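Local coordinates for protein alpha-glucosidase (Bacteroides thetaiotaomicron, PDB 5XFM) that probably hydrolyses terminal beta-L-arabinopyranoside and alpha-galactoside linkages, as a bifunctional calcium-containing glycoside hydrolase of family 97, at residues T48-I61 with S136-P149. The protein carries 1 engineered substitution. Residues are numbered along the deposited sequence; the frame is centred on the assembly and turned at random.
Sequences TMLEKSPLGMNTNI and SVTVKEEQTGFRFP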
loop_
_atom_site.group_PDB
_atom_site.type_symbol
_atom_site.label_atom_id
_atom_site.label_comp_id
_atom_site.label_asym_id
_atom_site.label_seq_id
_atom_site.Cartn_x
_atom_site.Cartn_y
_atom_site.Cartn_z
ATOM N N THR A 48 -9.157 9.736 -24.785
ATOM C CA THR A 48 -9.787 8.572 -24.181
ATOM C C THR A 48 -8.781 7.850 -23.289
ATOM O O THR A 48 -7.700 7.456 -23.742
ATOM C CB THR A 48 -10.321 7.590 -25.253
ATOM O OG1 THR A 48 -11.163 8.286 -26.180
ATOM C CG2 THR A 48 -11.111 6.458 -24.605
ATOM N N MET A 49 -9.146 7.669 -22.024
ATOM C CA MET A 49 -8.283 6.997 -21.060
ATOM C C MET A 49 -8.891 5.657 -20.675
ATOM O O MET A 49 -8.190 4.647 -20.550
ATOM C CB MET A 49 -8.081 7.881 -19.833
ATOM C CG MET A 49 -7.556 9.260 -20.175
ATOM S SD MET A 49 -5.931 9.174 -20.940
ATOM C CE MET A 49 -4.911 8.856 -19.503
ATOM N N LEU A 50 -10.205 5.652 -20.487
ATOM C CA LEU A 50 -10.940 4.402 -20.387
ATOM C C LEU A 50 -12.034 4.422 -21.429
ATOM O O LEU A 50 -12.787 5.387 -21.522
ATOM C CB LEU A 50 -11.558 4.212 -18.999
ATOM C CG LEU A 50 -10.689 3.693 -17.853
ATOM C CD1 LEU A 50 -9.881 4.833 -17.263
ATOM C CD2 LEU A 50 -11.571 3.058 -16.784
ATOM N N GLU A 51 -12.101 3.378 -22.239
ATOM C CA GLU A 51 -13.223 3.233 -23.141
ATOM C C GLU A 51 -14.419 2.692 -22.375
ATOM O O GLU A 51 -14.367 2.529 -21.154
ATOM C CB GLU A 51 -12.865 2.363 -24.344
ATOM C CG GLU A 51 -11.707 2.953 -25.136
ATOM C CD GLU A 51 -11.396 2.185 -26.387
ATOM O OE1 GLU A 51 -11.302 0.945 -26.316
ATOM O OE2 GLU A 51 -11.297 2.825 -27.454
ATOM N N LYS A 52 -15.497 2.427 -23.097
ATOM C CA LYS A 52 -16.730 1.979 -22.482
ATOM C C LYS A 52 -16.503 0.736 -21.622
ATOM O O LYS A 52 -16.170 -0.347 -22.112
ATOM C CB LYS A 52 -17.751 1.732 -23.578
ATOM C CG LYS A 52 -18.194 3.047 -24.215
ATOM C CD LYS A 52 -19.150 2.834 -25.351
ATOM C CE LYS A 52 -20.390 2.145 -24.869
ATOM N NZ LYS A 52 -21.584 2.613 -25.623
ATOM N N SER A 53 -16.673 0.936 -20.318
ATOM C CA SER A 53 -16.340 -0.059 -19.303
ATOM C C SER A 53 -17.590 -0.471 -18.544
ATOM O O SER A 53 -18.381 0.379 -18.149
ATOM C CB SER A 53 -15.303 0.503 -18.329
ATOM O OG SER A 53 -14.120 0.905 -18.998
ATOM N N PRO A 54 -17.771 -1.776 -18.331
ATOM C CA PRO A 54 -19.034 -2.296 -17.801
ATOM C C PRO A 54 -19.317 -1.872 -16.357
ATOM O O PRO A 54 -18.395 -1.670 -15.560
ATOM C CB PRO A 54 -18.858 -3.820 -17.894
ATOM C CG PRO A 54 -17.695 -4.035 -18.805
ATOM C CD PRO A 54 -16.816 -2.848 -18.631
ATOM N N LEU A 55 -20.600 -1.710 -16.052
ATOM C CA LEU A 55 -21.075 -1.432 -14.701
ATOM C C LEU A 55 -22.058 -2.513 -14.293
ATOM O O LEU A 55 -22.555 -3.259 -15.135
ATOM C CB LEU A 55 -21.747 -0.060 -14.618
ATOM C CG LEU A 55 -20.898 1.204 -14.736
ATOM C CD1 LEU A 55 -21.794 2.414 -14.934
ATOM C CD2 LEU A 55 -20.053 1.372 -13.487
ATOM N N GLY A 56 -22.348 -2.610 -13.004
ATOM C CA GLY A 56 -23.454 -3.450 -12.592
ATOM C C GLY A 56 -23.059 -4.602 -11.710
ATOM O O GLY A 56 -21.908 -4.700 -11.275
ATOM N N MET A 57 -24.032 -5.454 -11.407
ATOM C CA MET A 57 -23.779 -6.578 -10.520
ATOM C C MET A 57 -24.891 -7.612 -10.618
ATOM O O MET A 57 -25.976 -7.333 -11.107
ATOM C CB MET A 57 -23.622 -6.105 -9.076
ATOM C CG MET A 57 -24.864 -5.464 -8.493
ATOM S SD MET A 57 -24.650 -5.144 -6.739
ATOM C CE MET A 57 -23.246 -4.047 -6.813
ATOM N N ASN A 58 -24.583 -8.809 -10.152
ATOM C CA ASN A 58 -25.518 -9.910 -10.028
ATOM C C ASN A 58 -25.729 -10.211 -8.544
ATOM O O ASN A 58 -24.757 -10.441 -7.796
ATOM C CB ASN A 58 -24.960 -11.120 -10.781
ATOM C CG ASN A 58 -25.885 -12.314 -10.768
ATOM O OD1 ASN A 58 -27.086 -12.177 -10.609
ATOM N ND2 ASN A 58 -25.314 -13.508 -10.944
ATOM N N THR A 59 -27.004 -10.228 -8.146
ATOM C CA THR A 59 -27.381 -10.194 -6.743
ATOM C C THR A 59 -28.521 -11.176 -6.401
ATOM O O THR A 59 -29.402 -11.424 -7.226
ATOM C CB THR A 59 -27.785 -8.733 -6.398
ATOM O OG1 THR A 59 -26.620 -7.949 -6.098
ATOM C CG2 THR A 59 -28.745 -8.673 -5.272
ATOM N N ASN A 60 -28.536 -11.691 -5.169
ATOM C CA ASN A 60 -29.557 -12.657 -4.762
ATOM C C ASN A 60 -30.928 -12.045 -4.467
ATOM O O ASN A 60 -31.842 -12.747 -4.048
ATOM C CB ASN A 60 -29.086 -13.438 -3.528
ATOM C CG ASN A 60 -29.118 -12.605 -2.247
ATOM O OD1 ASN A 60 -29.129 -11.377 -2.284
ATOM N ND2 ASN A 60 -29.130 -13.283 -1.106
ATOM N N ILE A 61 -31.074 -10.745 -4.682
ATOM C CA ILE A 61 -32.400 -10.135 -4.662
ATOM C C ILE A 61 -32.746 -9.588 -6.045
ATOM O O ILE A 61 -33.837 -9.053 -6.245
ATOM C CB ILE A 61 -32.520 -8.997 -3.617
ATOM C CG1 ILE A 61 -31.770 -7.750 -4.078
ATOM C CG2 ILE A 61 -32.067 -9.465 -2.240
ATOM C CD1 ILE A 61 -32.222 -6.472 -3.405
ATOM N N SER A 136 -31.422 -7.791 3.672
ATOM C CA SER A 136 -30.026 -8.144 3.470
ATOM C C SER A 136 -29.796 -8.702 2.083
ATOM O O SER A 136 -30.720 -9.168 1.422
ATOM C CB SER A 136 -29.561 -9.152 4.527
ATOM O OG SER A 136 -30.347 -10.333 4.506
ATOM N N VAL A 137 -28.540 -8.691 1.663
ATOM C CA VAL A 137 -28.211 -9.061 0.304
ATOM C C VAL A 137 -26.897 -9.829 0.244
ATOM O O VAL A 137 -25.993 -9.621 1.058
ATOM C CB VAL A 137 -28.126 -7.802 -0.600
ATOM C CG1 VAL A 137 -27.005 -6.885 -0.149
ATOM C CG2 VAL A 137 -27.922 -8.180 -2.034
ATOM N N THR A 138 -26.823 -10.747 -0.713
ATOM C CA THR A 138 -25.576 -11.383 -1.095
ATOM C C THR A 138 -25.273 -11.007 -2.537
ATOM O O THR A 138 -26.043 -11.332 -3.437
ATOM C CB THR A 138 -25.656 -12.913 -0.973
ATOM O OG1 THR A 138 -25.980 -13.277 0.376
ATOM C CG2 THR A 138 -24.334 -13.554 -1.364
ATOM N N VAL A 139 -24.159 -10.322 -2.764
ATOM C CA VAL A 139 -23.760 -9.982 -4.127
ATOM C C VAL A 139 -23.007 -11.152 -4.742
ATOM O O VAL A 139 -21.868 -11.435 -4.366
ATOM C CB VAL A 139 -22.884 -8.714 -4.185
ATOM C CG1 VAL A 139 -22.432 -8.446 -5.614
ATOM C CG2 VAL A 139 -23.640 -7.519 -3.628
ATOM N N LYS A 140 -23.657 -11.837 -5.678
ATOM C CA LYS A 140 -23.085 -13.024 -6.298
ATOM C C LYS A 140 -21.880 -12.661 -7.156
ATOM O O LYS A 140 -20.907 -13.417 -7.216
ATOM C CB LYS A 140 -24.122 -13.749 -7.165
ATOM C CG LYS A 140 -25.351 -14.263 -6.430
ATOM C CD LYS A 140 -26.277 -15.022 -7.376
ATOM C CE LYS A 140 -27.617 -15.336 -6.717
ATOM N NZ LYS A 140 -27.491 -16.283 -5.571
ATOM N N GLU A 141 -21.939 -11.504 -7.813
ATOM C CA GLU A 141 -20.858 -11.139 -8.730
ATOM C C GLU A 141 -20.892 -9.669 -9.144
ATOM O O GLU A 141 -21.953 -9.082 -9.228
ATOM C CB GLU A 141 -20.961 -12.044 -9.961
ATOM C CG GLU A 141 -20.084 -11.720 -11.138
ATOM C CD GLU A 141 -20.298 -12.717 -12.258
ATOM O OE1 GLU A 141 -21.440 -13.215 -12.384
ATOM O OE2 GLU A 141 -19.337 -13.015 -12.999
ATOM N N GLU A 142 -19.736 -9.063 -9.386
ATOM C CA GLU A 142 -19.706 -7.726 -9.970
ATOM C C GLU A 142 -19.361 -7.811 -11.452
ATOM O O GLU A 142 -18.478 -8.571 -11.849
ATOM C CB GLU A 142 -18.713 -6.810 -9.238
ATOM C CG GLU A 142 -19.334 -6.034 -8.084
ATOM C CD GLU A 142 -18.359 -5.102 -7.379
ATOM O OE1 GLU A 142 -17.847 -4.150 -8.009
ATOM O OE2 GLU A 142 -18.111 -5.321 -6.175
ATOM N N GLN A 143 -20.102 -7.070 -12.267
ATOM C CA GLN A 143 -19.800 -6.937 -13.686
ATOM C C GLN A 143 -18.822 -5.772 -13.887
ATOM O O GLN A 143 -18.226 -5.621 -14.953
ATOM C CB GLN A 143 -21.089 -6.732 -14.485
ATOM C CG GLN A 143 -20.912 -6.445 -15.967
ATOM C CD GLN A 143 -22.193 -6.673 -16.746
ATOM O OE1 GLN A 143 -22.505 -7.798 -17.130
ATOM N NE2 GLN A 143 -22.951 -5.606 -16.968
ATOM N N THR A 144 -18.673 -4.959 -12.840
ATOM C CA THR A 144 -17.809 -3.775 -12.838
ATOM C C THR A 144 -16.495 -4.018 -13.565
ATOM O O THR A 144 -15.762 -4.961 -13.251
ATOM C CB THR A 144 -17.490 -3.322 -11.395
ATOM O OG1 THR A 144 -18.703 -3.226 -10.636
ATOM C CG2 THR A 144 -16.763 -1.977 -11.388
ATOM N N GLY A 145 -16.192 -3.159 -14.531
ATOM C CA GLY A 145 -15.024 -3.369 -15.370
ATOM C C GLY A 145 -14.242 -2.119 -15.729
ATOM O O GLY A 145 -14.642 -0.994 -15.420
ATOM N N PHE A 146 -13.093 -2.342 -16.354
ATOM C CA PHE A 146 -12.206 -1.293 -16.834
ATOM C C PHE A 146 -11.661 -1.697 -18.208
ATOM O O PHE A 146 -10.913 -2.676 -18.330
ATOM C CB PHE A 146 -11.070 -1.049 -15.839
ATOM C CG PHE A 146 -11.538 -0.910 -14.418
ATOM C CD1 PHE A 146 -11.670 -2.022 -13.603
ATOM C CD2 PHE A 146 -11.873 0.331 -13.905
ATOM C CE1 PHE A 146 -12.112 -1.894 -12.303
ATOM C CE2 PHE A 146 -12.320 0.463 -12.602
ATOM C CZ PHE A 146 -12.439 -0.651 -11.804
ATOM N N ARG A 147 -12.071 -0.964 -19.237
ATOM C CA ARG A 147 -11.657 -1.233 -20.607
ATOM C C ARG A 147 -10.705 -0.140 -21.082
ATOM O O ARG A 147 -10.947 1.039 -20.849
ATOM C CB ARG A 147 -12.871 -1.328 -21.528
ATOM C CG ARG A 147 -12.539 -1.805 -22.920
ATOM C CD ARG A 147 -13.750 -1.827 -23.844
ATOM N NE ARG A 147 -14.890 -2.589 -23.332
ATOM C CZ ARG A 147 -15.156 -3.845 -23.688
ATOM N NH1 ARG A 147 -14.337 -4.478 -24.512
ATOM N NH2 ARG A 147 -16.219 -4.482 -23.208
ATOM N N PHE A 148 -9.602 -0.531 -21.708
ATOM C CA PHE A 148 -8.559 0.430 -22.072
ATOM C C PHE A 148 -8.359 0.588 -23.574
ATOM O O PHE A 148 -8.690 -0.313 -24.343
ATOM C CB PHE A 148 -7.232 0.036 -21.417
ATOM C CG PHE A 148 -7.270 0.085 -19.922
ATOM C CD1 PHE A 148 -7.002 1.266 -19.248
ATOM C CD2 PHE A 148 -7.586 -1.044 -19.190
ATOM C CE1 PHE A 148 -7.039 1.314 -17.864
ATOM C CE2 PHE A 148 -7.627 -1.000 -17.810
ATOM C CZ PHE A 148 -7.354 0.180 -17.149
ATOM N N PRO A 149 -7.830 1.750 -23.996
ATOM C CA PRO A 149 -7.467 1.902 -25.410
ATOM C C PRO A 149 -6.464 0.848 -25.848
ATOM O O PRO A 149 -5.602 0.433 -25.075
ATOM C CB PRO A 149 -6.854 3.301 -25.470
ATOM C CG PRO A 149 -7.462 4.024 -24.328
ATOM C CD PRO A 149 -7.650 3.002 -23.242
#
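Arg147 presents the edge of its guanidinium group to Lys52 O, which lies close to the guanidinium plane, 2.9 Å from Arg147 NE, and the Phe146 ring likewise receives Leu50 at its edge, CD2 to CD2 4.0 Å. The Phe148 ring meets Leu50 CG obliquely and stacks on Phe199. With CG opposite the main-chain N (chi1 -171°) and a bend at chi3, the arginine lays CD and NE against Lys52 O while its terminal nitrogens are left for a salt bridge with Glu228 and a weak bond to Asn230. Arg147 N donates to Ser53 OG at 2.8 Å; that hydroxyl donates in turn to Glu51 O, so a side chain stands in for a strand carbonyl here.

Farther along, extended Gln143 carries its amide to Leu55 O (NE2 to O 3.0 Å), with Thr65 O as a second acceptor, and its CG runs beside Pro54 CB. Opposite Gly145, whose lack of a side chain makes room, lies Pro54 CD. Two bonds then join Asn58 and Glu141 through their backbones, and Lys140 N adds a weak third to Asn58 O. On the other face of the pair the Met57 side chain crosses Val139 at about a right angle, with SD touching CG2. Thr59 CG2 presses tightly on Val137 CG2 at 3.4 Å; the buried Thr59 OG1 finds no polar partner. Asn60 closes this end with its own backbone N on Thr138 O, and its OD1 accepts from Thr138 N (2.9 Å), which stands well above the plane of the Asn60 amide.

Lys140 and Glu141 both face Asn58, a classic beta bulge that shifts the register within an antiparallel strand pair of the N-terminal domain, consistent with the beta-sandwich of the galactose mutarotase-like fold found in family 97 enzymes.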